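Local coordinates for protein sulfate adenylyltransferase (Allochromatium vinosum, PDB 4DNX) that catalyses the adenylyl transfer from ATP to sulfate that yields adenosine 5'-phosphosulfate and diphosphate, the first step on the way from sulfate to sulfite, at residues G361-V364 against R365-G369; E372-P376 against E377-P381; L130-E133 against Q134-T138; E121-D125 against A126-L130. All coordinates share one frame; numbering follows the deposited sequence.

Contact 1: G361-V364 against R365-G369; sequences GTRV and REMLG
Gly361 to Val364 and Arg365 to Gly369 are successive turns of one helix, and the carbonyls of Gly361, Thr362, Arg363 and Val364 each accept from the backbone N four residues on. Side chains three and four residues apart meet along the outside. Arg363 CG lies beside its backbone N (chi1 -73°), and the chain bends at chi2 and chi3, which brings the guanidinium over Glu366 and Met367, one turn further on. There NH1 donates to Glu366 OE2 at 3.0 Å, a salt bridge on the anti lone pair of that oxygen. The two flat groups are turned 44° apart, and only this one pair of atoms bonds. NH2 meets the methyl CE at the end of the extended Met367 chain at 3.4 Å. The other carboxylate oxygen, Glu366 OE1, lies 3.5 Å from the methyl CG2 of Thr362. A leucine in place of Arg363 would probably leave the Glu366 carboxylate without this positive partner and freer to turn. On the buried side Val364 CG1 and Leu368 CD1 run alongside each other, 3.9 Å apart. Leu368 continues onto Ala384, Leu387 and Tyr391 of helix 381-393, while Val364 faces His205 and Leu359. The helix is therefore amphipathic: aliphatic carbons on its buried side, and on its partly exposed side a salt bridge made through one hydrogen bond.

Contact 2: E372-P376 against E377-P381; sequences EAPPP and EFSRP
Pro375 O receives two backbone N-H groups, and this closes the turn. Phe378 N comes from above the carbonyl plane at 2.9 Å. Ser379 N arrives nearly in line with the C=O bond at 3.1 Å. The packed side lies next to this oxygen. Ser379 CB sits against the Pro374 ring, 3.8 Å from its CG, and the serine hydroxyl, anti to its own backbone N (chi1 -169°), is bonded to His205. The Phe378 ring turns its edge to Pro375 CB, which lies 4.1 Å from CD2. Leu359 touches both Pro375 and Phe378 here. In the loop that joins helix 361-369 to helix 381-393, the last two of three prolines enter a type I turn, Pro375 to Phe378, which the second bond from Ser379 N extends by one residue. Arg380 is the N-cap residue of the second helix and forms a salt bridge with Glu209. The other side is looser: Pro376 is exposed, and the Glu377 carboxylate lies along the outer side of the rings. Glu377 bends at chi2 (62°). OE1 is 3.4 Å from Pro376 CG, and OE2 is 3.2 Å from Pro375 CB. An alanine in place of Glu377 would probably leave Pro375 CB and Pro376 CG without the carboxylate that lies along them, more open to solvent. Water takes part here. One water donates to both Pro374 O and Ser379 O and bridges the mouth of the turn. A second donates to Pro376 O at 2.6 Å, with weak bonds to Ser379 O and Arg380 NH1. Pro376 O also accepts from Arg206.

Contact 3: L130-E133 against Q134-T138; sequences LMTE and QVYGT
Glu133 and Gln134 are brought together by their torsions: the glutamate CG lies anti to its backbone N (chi1 -172°), the glutamine CG lies beside its own N (chi1 -68°), and both chains bend at chi2. The two ends then meet on the outside of the helix. Gln134 NE2 donates to Glu133 OE2 at 2.7 Å in a nearly straight bond, with an angle of 169° at the hydrogen. The oxygen lies in the amide plane and uses its syn lone pair, while the carboxylate and amide planes are clearly turned against each other. The same chi1 sets Gln134 CG beside Leu130 CD1, 4.1 Å away. Backbone bonds from Gln134, Val135 and Tyr136 to the carbonyls four residues back continue the helix. Thr132 O takes the N-H of Tyr136 and also lies in the plane of the tyrosine ring at its edge, 3.4 Å from CD2. Val135 CG1 sits over the centre of one face of that ring. The helix stops at Gly137, whose phi is positive and whose N makes a weak bond to Glu133 O at 3.0 Å. Beyond it the chain turns back, and Thr138 O comes 3.7 Å from Thr132 CG2. That carbonyl is buried and has no polar partner. The helix lies on helix 61-70 through Met131, which packs on Ala64, Leu65 and Ala68. Its C-terminal end meets helix 144-149, where Thr132, Tyr136 and Thr138 touch Val146, and the loop carrying Tyr305, whose hydroxyl bonds to Tyr136 O.

Contact 4: E121-D125 against A126-L130; sequences EQVSD and AQMAL
Gln127 reaches back from the first turn of its helix to the residues that precede it. Its CB lies 3.5 Å from Ser124 OG and also touches Val123 CG1 at 3.7 Å. CG, beside the backbone N (chi1 -67°), passes 3.2 Å from Ser124 OG. The chain then runs on extended, and CD lies 3.5 Å from the same hydroxyl oxygen. At the tip OE1 accepts from Ser124 N at 2.9 Å, with an almost linear angle of 177° at the hydrogen. A water donates to OE1 as well and also to Gln122 O, which links the glutamine to the end of strand 119-122. Ser124 is the N-cap residue, and it answers in kind: OG, set between its own N and carbonyl carbon (chi1 71°), accepts from Gln127 N at 3.0 Å. The two reciprocal bonds make a capping box at the start of helix 125-136. Ser124 O and Asp125 O accept from Met128 N and Ala129 N and begin the regular helix pattern. Next to the box Val123 CG1 meets Met128 CG at 3.8 Å, the two side chains crossing at about a right angle. Val123 and Gln127 both touch Leu61 of helix 61-70, while the Asp125 carboxylate forms a salt bridge with Arg154.

From the N terminus, contact 4 comes first and joins strand 119-122 to helix 125-136. Contact 3 follows on the same helix and ends where the chain leaves it. The two join at Leu130 and touch through Met131 CE and Val123 CG1. Both lie in the PUA-like part. Contact 1 opens much later, on helix 361-369 in the ATP-sulfurylase part. Contacts 1 and 3 run along single helices and close no loop. Contact 2 turns the chain between helices 361-369 and 381-393, and packs on contact 1, Pro374 against Leu368 and Val364. The contacts follow in series; none nests or crosses another. The pairs stand well apart: the centres of contacts 2 and 4 are about 51 Å from each other.

Contact 1: G361-V364 against R365-G369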
loop_
_atom_site.group_PDB
_atom_site.type_symbol
_atom_site.label_atom_id
_atom_site.label_comp_id
_atom_site.label_asym_id
_atom_site.label_seq_id
_atom_site.Cartn_x
_atom_site.Cartn_y
_atom_site.Cartn_z
ATOM N N GLY A 361 17.099 -12.124 23.228
ATOM C CA GLY A 361 15.763 -11.993 22.645
ATOM C C GLY A 361 14.882 -13.134 23.161
ATOM O O GLY A 361 13.691 -12.952 23.372
ATOM N N THR A 362 15.488 -14.284 23.422
ATOM C CA THR A 362 14.729 -15.411 23.923
ATOM C C THR A 362 14.234 -15.115 25.331
ATOM O O THR A 362 13.061 -15.362 25.642
ATOM C CB THR A 362 15.559 -16.729 23.893
ATOM O OG1 THR A 362 15.729 -17.090 22.516
ATOM C CG2 THR A 362 14.856 -17.859 24.647
ATOM N N ARG A 363 15.134 -14.637 26.183
ATOM C CA ARG A 363 14.761 -14.283 27.546
ATOM C C ARG A 363 13.680 -13.175 27.596
ATOM O O ARG A 363 12.769 -13.250 28.421
ATOM C CB ARG A 363 15.979 -13.890 28.372
ATOM C CG ARG A 363 16.860 -15.067 28.766
ATOM C CD ARG A 363 16.184 -15.980 29.775
ATOM N NE ARG A 363 16.015 -15.291 31.050
ATOM C CZ ARG A 363 14.853 -15.125 31.699
ATOM N NH1 ARG A 363 13.699 -15.601 31.212
ATOM N NH2 ARG A 363 14.840 -14.457 32.837
ATOM N N VAL A 364 13.795 -12.155 26.745
ATOM C CA VAL A 364 12.769 -11.106 26.655
ATOM C C VAL A 364 11.379 -11.701 26.334
ATOM O O VAL A 364 10.390 -11.398 27.003
ATOM C CB VAL A 364 13.179 -10.016 25.612
ATOM C CG1 VAL A 364 12.016 -9.073 25.276
ATOM C CG2 VAL A 364 14.379 -9.217 26.131
ATOM N N ARG A 365 11.345 -12.605 25.364
ATOM C CA ARG A 365 10.095 -13.239 24.945
ATOM C C ARG A 365 9.501 -14.074 26.101
ATOM O O ARG A 365 8.285 -14.036 26.356
ATOM C CB ARG A 365 10.369 -14.125 23.733
ATOM C CG ARG A 365 9.145 -14.606 22.997
ATOM C CD ARG A 365 8.849 -16.057 23.320
ATOM N NE ARG A 365 9.976 -16.967 23.047
ATOM C CZ ARG A 365 10.216 -18.095 23.734
ATOM N NH1 ARG A 365 9.417 -18.476 24.725
ATOM N NH2 ARG A 365 11.267 -18.849 23.444
ATOM N N GLU A 366 10.344 -14.833 26.793
ATOM C CA GLU A 366 9.893 -15.615 27.947
ATOM C C GLU A 366 9.244 -14.705 29.009
ATOM O O GLU A 366 8.163 -15.020 29.523
ATOM C CB GLU A 366 11.046 -16.412 28.589
ATOM C CG GLU A 366 11.561 -17.569 27.656
ATOM C CD GLU A 366 12.819 -18.245 28.196
ATOM O OE1 GLU A 366 13.314 -19.200 27.535
ATOM O OE2 GLU A 366 13.309 -17.856 29.279
ATOM N N MET A 367 9.918 -13.604 29.336
ATOM C CA MET A 367 9.414 -12.672 30.359
ATOM C C MET A 367 8.031 -12.103 29.981
ATOM O O MET A 367 7.099 -12.101 30.834
ATOM C CB MET A 367 10.425 -11.545 30.597
ATOM C CG MET A 367 11.620 -11.989 31.436
ATOM S SD MET A 367 12.776 -10.587 31.616
ATOM C CE MET A 367 13.938 -11.157 32.826
ATOM N N LEU A 368 7.932 -11.636 28.734
ATOM C CA LEU A 368 6.686 -11.091 28.189
ATOM C C LEU A 368 5.536 -12.105 28.277
ATOM O O LEU A 368 4.436 -11.772 28.731
ATOM C CB LEU A 368 6.855 -10.579 26.757
ATOM C CG LEU A 368 7.874 -9.450 26.584
ATOM C CD1 LEU A 368 8.170 -9.235 25.137
ATOM C CD2 LEU A 368 7.360 -8.164 27.232
ATOM N N GLY A 369 5.817 -13.355 27.901
ATOM C CA GLY A 369 4.820 -14.427 28.046
ATOM C C GLY A 369 4.415 -14.735 29.478
ATOM O O GLY A 369 3.360 -15.334 29.725
#

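Contact 2: E372-P376 against E377-P381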
loop_
_atom_site.group_PDB
_atom_site.type_symbol
_atom_site.label_atom_id
_atom_site.label_comp_id
_atom_site.label_asym_id
_atom_site.label_seq_id
_atom_site.Cartn_x
_atom_site.Cartn_y
_atom_site.Cartn_z
ATOM N N GLU A 372 5.734 -10.339 32.731
ATOM C CA GLU A 372 6.713 -9.526 33.442
ATOM C C GLU A 372 7.394 -8.631 32.434
ATOM O O GLU A 372 7.916 -9.098 31.415
ATOM C CB GLU A 372 7.759 -10.391 34.143
ATOM C CG GLU A 372 9.052 -9.620 34.430
ATOM C CD GLU A 372 10.019 -10.356 35.340
ATOM O OE1 GLU A 372 10.128 -11.590 35.230
ATOM O OE2 GLU A 372 10.679 -9.697 36.172
ATOM N N ALA A 373 7.359 -7.329 32.671
ATOM C CA ALA A 373 8.040 -6.446 31.738
ATOM C C ALA A 373 9.544 -6.614 31.939
ATOM O O ALA A 373 10.022 -6.623 33.078
ATOM C CB ALA A 373 7.630 -4.972 31.963
ATOM N N PRO A 374 10.298 -6.724 30.851
ATOM C CA PRO A 374 11.755 -6.755 30.991
ATOM C C PRO A 374 12.245 -5.425 31.539
ATOM O O PRO A 374 11.479 -4.434 31.535
ATOM C CB PRO A 374 12.261 -7.013 29.564
ATOM C CG PRO A 374 11.083 -7.656 28.857
ATOM C CD PRO A 374 9.871 -6.963 29.459
ATOM N N PRO A 375 13.493 -5.380 31.992
ATOM C CA PRO A 375 14.053 -4.131 32.468
ATOM C C PRO A 375 14.040 -3.091 31.357
ATOM O O PRO A 375 14.068 -3.464 30.162
ATOM C CB PRO A 375 15.483 -4.516 32.872
ATOM C CG PRO A 375 15.436 -5.968 33.129
ATOM C CD PRO A 375 14.428 -6.507 32.185
ATOM N N PRO A 376 13.924 -1.805 31.699
ATOM C CA PRO A 376 13.842 -0.775 30.642
ATOM C C PRO A 376 15.120 -0.644 29.808
ATOM O O PRO A 376 15.092 -0.026 28.743
ATOM C CB PRO A 376 13.532 0.522 31.404
ATOM C CG PRO A 376 13.984 0.252 32.814
ATOM C CD PRO A 376 13.779 -1.224 33.051
ATOM N N GLU A 377 16.213 -1.260 30.268
ATOM C CA GLU A 377 17.452 -1.367 29.470
ATOM C C GLU A 377 17.283 -2.249 28.223
ATOM O O GLU A 377 18.075 -2.149 27.272
ATOM C CB GLU A 377 18.592 -1.940 30.314
ATOM C CG GLU A 377 18.971 -1.078 31.518
ATOM C CD GLU A 377 17.821 -0.926 32.520
ATOM O OE1 GLU A 377 17.349 0.221 32.726
ATOM O OE2 GLU A 377 17.373 -1.960 33.062
ATOM N N PHE A 378 16.259 -3.116 28.225
ATOM C CA PHE A 378 16.087 -4.086 27.139
ATOM C C PHE A 378 14.752 -4.011 26.400
ATOM O O PHE A 378 14.653 -4.487 25.252
ATOM C CB PHE A 378 16.309 -5.498 27.666
ATOM C CG PHE A 378 17.675 -5.682 28.289
ATOM C CD1 PHE A 378 18.812 -5.821 27.476
ATOM C CD2 PHE A 378 17.821 -5.661 29.652
ATOM C CE1 PHE A 378 20.077 -5.985 28.054
ATOM C CE2 PHE A 378 19.083 -5.821 30.244
ATOM C CZ PHE A 378 20.205 -5.980 29.432
ATOM N N SER A 379 13.737 -3.434 27.047
ATOM C CA SER A 379 12.410 -3.309 26.403
ATOM C C SER A 379 11.728 -1.995 26.797
ATOM O O SER A 379 11.768 -1.574 27.970
ATOM C CB SER A 379 11.528 -4.519 26.771
ATOM O OG SER A 379 10.354 -4.544 25.966
ATOM N N ARG A 380 11.106 -1.328 25.822
ATOM C CA ARG A 380 10.335 -0.106 26.146
ATOM C C ARG A 380 9.024 -0.504 26.805
ATOM O O ARG A 380 8.370 -1.460 26.321
ATOM C CB ARG A 380 10.046 0.664 24.859
ATOM C CG ARG A 380 11.308 1.012 24.053
ATOM C CD ARG A 380 12.292 1.851 24.912
ATOM N NE ARG A 380 13.337 2.454 24.075
ATOM C CZ ARG A 380 14.171 3.399 24.517
ATOM N NH1 ARG A 380 14.088 3.819 25.778
ATOM N NH2 ARG A 380 15.103 3.919 23.717
ATOM N N PRO A 381 8.603 0.207 27.851
ATOM C CA PRO A 381 7.353 -0.199 28.540
ATOM C C PRO A 381 6.137 -0.325 27.603
ATOM O O PRO A 381 5.317 -1.231 27.791
ATOM C CB PRO A 381 7.123 0.916 29.576
ATOM C CG PRO A 381 8.479 1.516 29.779
ATOM C CD PRO A 381 9.201 1.405 28.503
HETATM O O HOH W 1 10.096 -2.725 29.971
HETATM O O HOH W 2 13.067 1.584 28.174
#

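Contact 3: L130-E133 against Q134-T138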
loop_
_atom_site.group_PDB
_atom_site.type_symbol
_atom_site.label_atom_id
_atom_site.label_comp_id
_atom_site.label_asym_id
_atom_site.label_seq_id
_atom_site.Cartn_x
_atom_site.Cartn_y
_atom_site.Cartn_z
ATOM N N LEU A 130 25.399 -28.611 -9.058
ATOM C CA LEU A 130 26.314 -27.479 -9.229
ATOM C C LEU A 130 25.640 -26.208 -8.691
ATOM O O LEU A 130 26.225 -25.463 -7.882
ATOM C CB LEU A 130 26.715 -27.302 -10.702
ATOM C CG LEU A 130 27.649 -26.140 -11.086
ATOM C CD1 LEU A 130 28.894 -26.131 -10.233
ATOM C CD2 LEU A 130 28.034 -26.242 -12.564
ATOM N N MET A 131 24.386 -25.980 -9.092
ATOM C CA MET A 131 23.668 -24.755 -8.654
ATOM C C MET A 131 23.429 -24.781 -7.124
ATOM O O MET A 131 23.595 -23.764 -6.466
ATOM C CB MET A 131 22.328 -24.569 -9.412
ATOM C CG MET A 131 22.502 -24.183 -10.902
ATOM S SD MET A 131 21.026 -23.715 -11.747
ATOM C CE MET A 131 20.217 -25.331 -11.962
ATOM N N THR A 132 23.068 -25.953 -6.578
ATOM C CA THR A 132 22.820 -26.128 -5.144
ATOM C C THR A 132 24.073 -25.810 -4.307
ATOM O O THR A 132 23.995 -24.972 -3.395
ATOM C CB THR A 132 22.379 -27.590 -4.849
ATOM O OG1 THR A 132 21.109 -27.799 -5.469
ATOM C CG2 THR A 132 22.239 -27.829 -3.369
ATOM N N GLU A 133 25.194 -26.436 -4.638
ATOM C CA GLU A 133 26.437 -26.214 -3.900
ATOM C C GLU A 133 26.890 -24.733 -3.978
ATOM O O GLU A 133 27.342 -24.163 -2.979
ATOM C CB GLU A 133 27.537 -27.158 -4.393
ATOM C CG GLU A 133 28.766 -27.078 -3.519
ATOM C CD GLU A 133 29.656 -25.907 -3.913
ATOM O OE1 GLU A 133 30.315 -25.301 -3.022
ATOM O OE2 GLU A 133 29.680 -25.589 -5.127
ATOM N N GLN A 134 26.744 -24.117 -5.140
ATOM C CA GLN A 134 27.170 -22.715 -5.326
ATOM C C GLN A 134 26.272 -21.695 -4.598
ATOM O O GLN A 134 26.769 -20.735 -3.966
ATOM C CB GLN A 134 27.275 -22.379 -6.825
ATOM C CG GLN A 134 28.407 -23.120 -7.531
ATOM C CD GLN A 134 29.759 -22.559 -7.150
ATOM O OE1 GLN A 134 30.134 -21.474 -7.583
ATOM N NE2 GLN A 134 30.478 -23.271 -6.320
ATOM N N VAL A 135 24.959 -21.893 -4.666
ATOM C CA VAL A 135 24.019 -20.932 -4.033
ATOM C C VAL A 135 23.978 -21.084 -2.508
ATOM O O VAL A 135 24.033 -20.083 -1.769
ATOM C CB VAL A 135 22.613 -21.051 -4.610
ATOM C CG1 VAL A 135 21.617 -20.189 -3.815
ATOM C CG2 VAL A 135 22.599 -20.602 -6.086
ATOM N N TYR A 136 23.880 -22.325 -2.041
ATOM C CA TYR A 136 23.646 -22.608 -0.612
ATOM C C TYR A 136 24.910 -22.930 0.185
ATOM O O TYR A 136 24.859 -23.025 1.417
ATOM C CB TYR A 136 22.588 -23.732 -0.460
ATOM C CG TYR A 136 21.266 -23.357 -1.113
ATOM C CD1 TYR A 136 20.312 -22.569 -0.452
ATOM C CD2 TYR A 136 20.987 -23.766 -2.417
ATOM C CE1 TYR A 136 19.095 -22.192 -1.078
ATOM C CE2 TYR A 136 19.765 -23.414 -3.045
ATOM C CZ TYR A 136 18.830 -22.649 -2.381
ATOM O OH TYR A 136 17.646 -22.289 -3.001
ATOM N N GLY A 137 26.030 -23.116 -0.517
ATOM C CA GLY A 137 27.316 -23.423 0.113
ATOM C C GLY A 137 27.405 -24.780 0.780
ATOM O O GLY A 137 28.253 -25.002 1.649
ATOM N N THR A 138 26.540 -25.700 0.369
ATOM C CA THR A 138 26.542 -27.053 0.928
ATOM C C THR A 138 25.681 -27.941 0.060
ATOM O O THR A 138 24.838 -27.445 -0.710
ATOM C CB THR A 138 25.937 -27.089 2.353
ATOM O OG1 THR A 138 26.053 -28.426 2.870
ATOM C CG2 THR A 138 24.472 -26.697 2.339
#

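Contact 4: E121-D125 against A126-L130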
loop_
_atom_site.group_PDB
_atom_site.type_symbol
_atom_site.label_atom_id
_atom_site.label_comp_id
_atom_site.label_asym_id
_atom_site.label_seq_id
_atom_site.Cartn_x
_atom_site.Cartn_y
_atom_site.Cartn_z
ATOM N N GLU A 121 13.388 -26.412 -20.714
ATOM C CA GLU A 121 14.639 -27.170 -20.589
ATOM C C GLU A 121 14.579 -28.180 -19.437
ATOM O O GLU A 121 13.977 -27.902 -18.410
ATOM C CB GLU A 121 15.819 -26.205 -20.341
ATOM C CG GLU A 121 16.035 -25.168 -21.468
ATOM C CD GLU A 121 17.085 -24.100 -21.133
ATOM O OE1 GLU A 121 16.853 -23.353 -20.182
ATOM O OE2 GLU A 121 18.133 -24.037 -21.829
ATOM N N GLN A 122 15.198 -29.344 -19.603
ATOM C CA GLN A 122 15.360 -30.287 -18.499
ATOM C C GLN A 122 16.674 -30.021 -17.789
ATOM O O GLN A 122 17.715 -29.899 -18.444
ATOM C CB GLN A 122 15.372 -31.727 -19.037
ATOM C CG GLN A 122 14.213 -32.031 -19.965
ATOM C CD GLN A 122 12.873 -31.740 -19.297
ATOM O OE1 GLN A 122 12.671 -32.062 -18.116
ATOM N NE2 GLN A 122 11.957 -31.115 -20.041
ATOM N N VAL A 123 16.646 -29.962 -16.463
ATOM C CA VAL A 123 17.852 -29.786 -15.681
ATOM C C VAL A 123 18.419 -31.134 -15.224
ATOM O O VAL A 123 17.691 -31.951 -14.646
ATOM C CB VAL A 123 17.576 -28.925 -14.455
ATOM C CG1 VAL A 123 18.911 -28.451 -13.887
ATOM C CG2 VAL A 123 16.669 -27.732 -14.846
ATOM N N SER A 124 19.705 -31.377 -15.501
ATOM C CA SER A 124 20.334 -32.666 -15.135
ATOM C C SER A 124 20.667 -32.679 -13.635
ATOM O O SER A 124 20.712 -31.621 -12.993
ATOM C CB SER A 124 21.610 -32.919 -15.940
ATOM O OG SER A 124 22.622 -32.013 -15.483
ATOM N N ASP A 125 20.896 -33.877 -13.092
ATOM C CA ASP A 125 21.373 -34.026 -11.716
ATOM C C ASP A 125 22.644 -33.208 -11.503
ATOM O O ASP A 125 22.773 -32.532 -10.477
ATOM C CB ASP A 125 21.651 -35.489 -11.353
ATOM C CG ASP A 125 20.398 -36.356 -11.349
ATOM O OD1 ASP A 125 19.273 -35.820 -11.409
ATOM O OD2 ASP A 125 20.566 -37.608 -11.319
ATOM N N ALA A 126 23.562 -33.263 -12.468
ATOM C CA ALA A 126 24.840 -32.568 -12.327
ATOM C C ALA A 126 24.643 -31.054 -12.296
ATOM O O ALA A 126 25.278 -30.363 -11.490
ATOM C CB ALA A 126 25.807 -32.975 -13.425
ATOM N N GLN A 127 23.749 -30.538 -13.142
ATOM C CA GLN A 127 23.423 -29.093 -13.139
ATOM C C GLN A 127 22.763 -28.648 -11.834
ATOM O O GLN A 127 23.107 -27.576 -11.303
ATOM C CB GLN A 127 22.539 -28.754 -14.339
ATOM C CG GLN A 127 23.281 -28.924 -15.644
ATOM C CD GLN A 127 22.394 -28.837 -16.862
ATOM O OE1 GLN A 127 21.226 -29.272 -16.865
ATOM N NE2 GLN A 127 22.946 -28.273 -17.922
ATOM N N MET A 128 21.853 -29.478 -11.298
ATOM C CA MET A 128 21.185 -29.158 -10.022
ATOM C C MET A 128 22.178 -29.120 -8.886
ATOM O O MET A 128 22.142 -28.164 -8.092
ATOM C CB MET A 128 20.053 -30.128 -9.658
ATOM C CG MET A 128 18.771 -29.892 -10.425
ATOM S SD MET A 128 17.964 -28.273 -10.196
ATOM C CE MET A 128 17.289 -28.364 -8.547
ATOM N N ALA A 129 23.042 -30.122 -8.826
ATOM C CA ALA A 129 24.080 -30.209 -7.771
ATOM C C ALA A 129 25.025 -29.015 -7.838
ATOM O O ALA A 129 25.432 -28.495 -6.783
ATOM C CB ALA A 129 24.865 -31.528 -7.847
ATOM N N LEU A 130 25.399 -28.611 -9.058
ATOM C CA LEU A 130 26.314 -27.479 -9.229
ATOM C C LEU A 130 25.640 -26.208 -8.691
ATOM O O LEU A 130 26.225 -25.463 -7.882
ATOM C CB LEU A 130 26.715 -27.302 -10.702
ATOM C CG LEU A 130 27.649 -26.140 -11.086
ATOM C CD1 LEU A 130 28.894 -26.131 -10.233
ATOM C CD2 LEU A 130 28.034 -26.242 -12.564
HETATM O O HOH W 3 20.304 -30.473 -19.041
#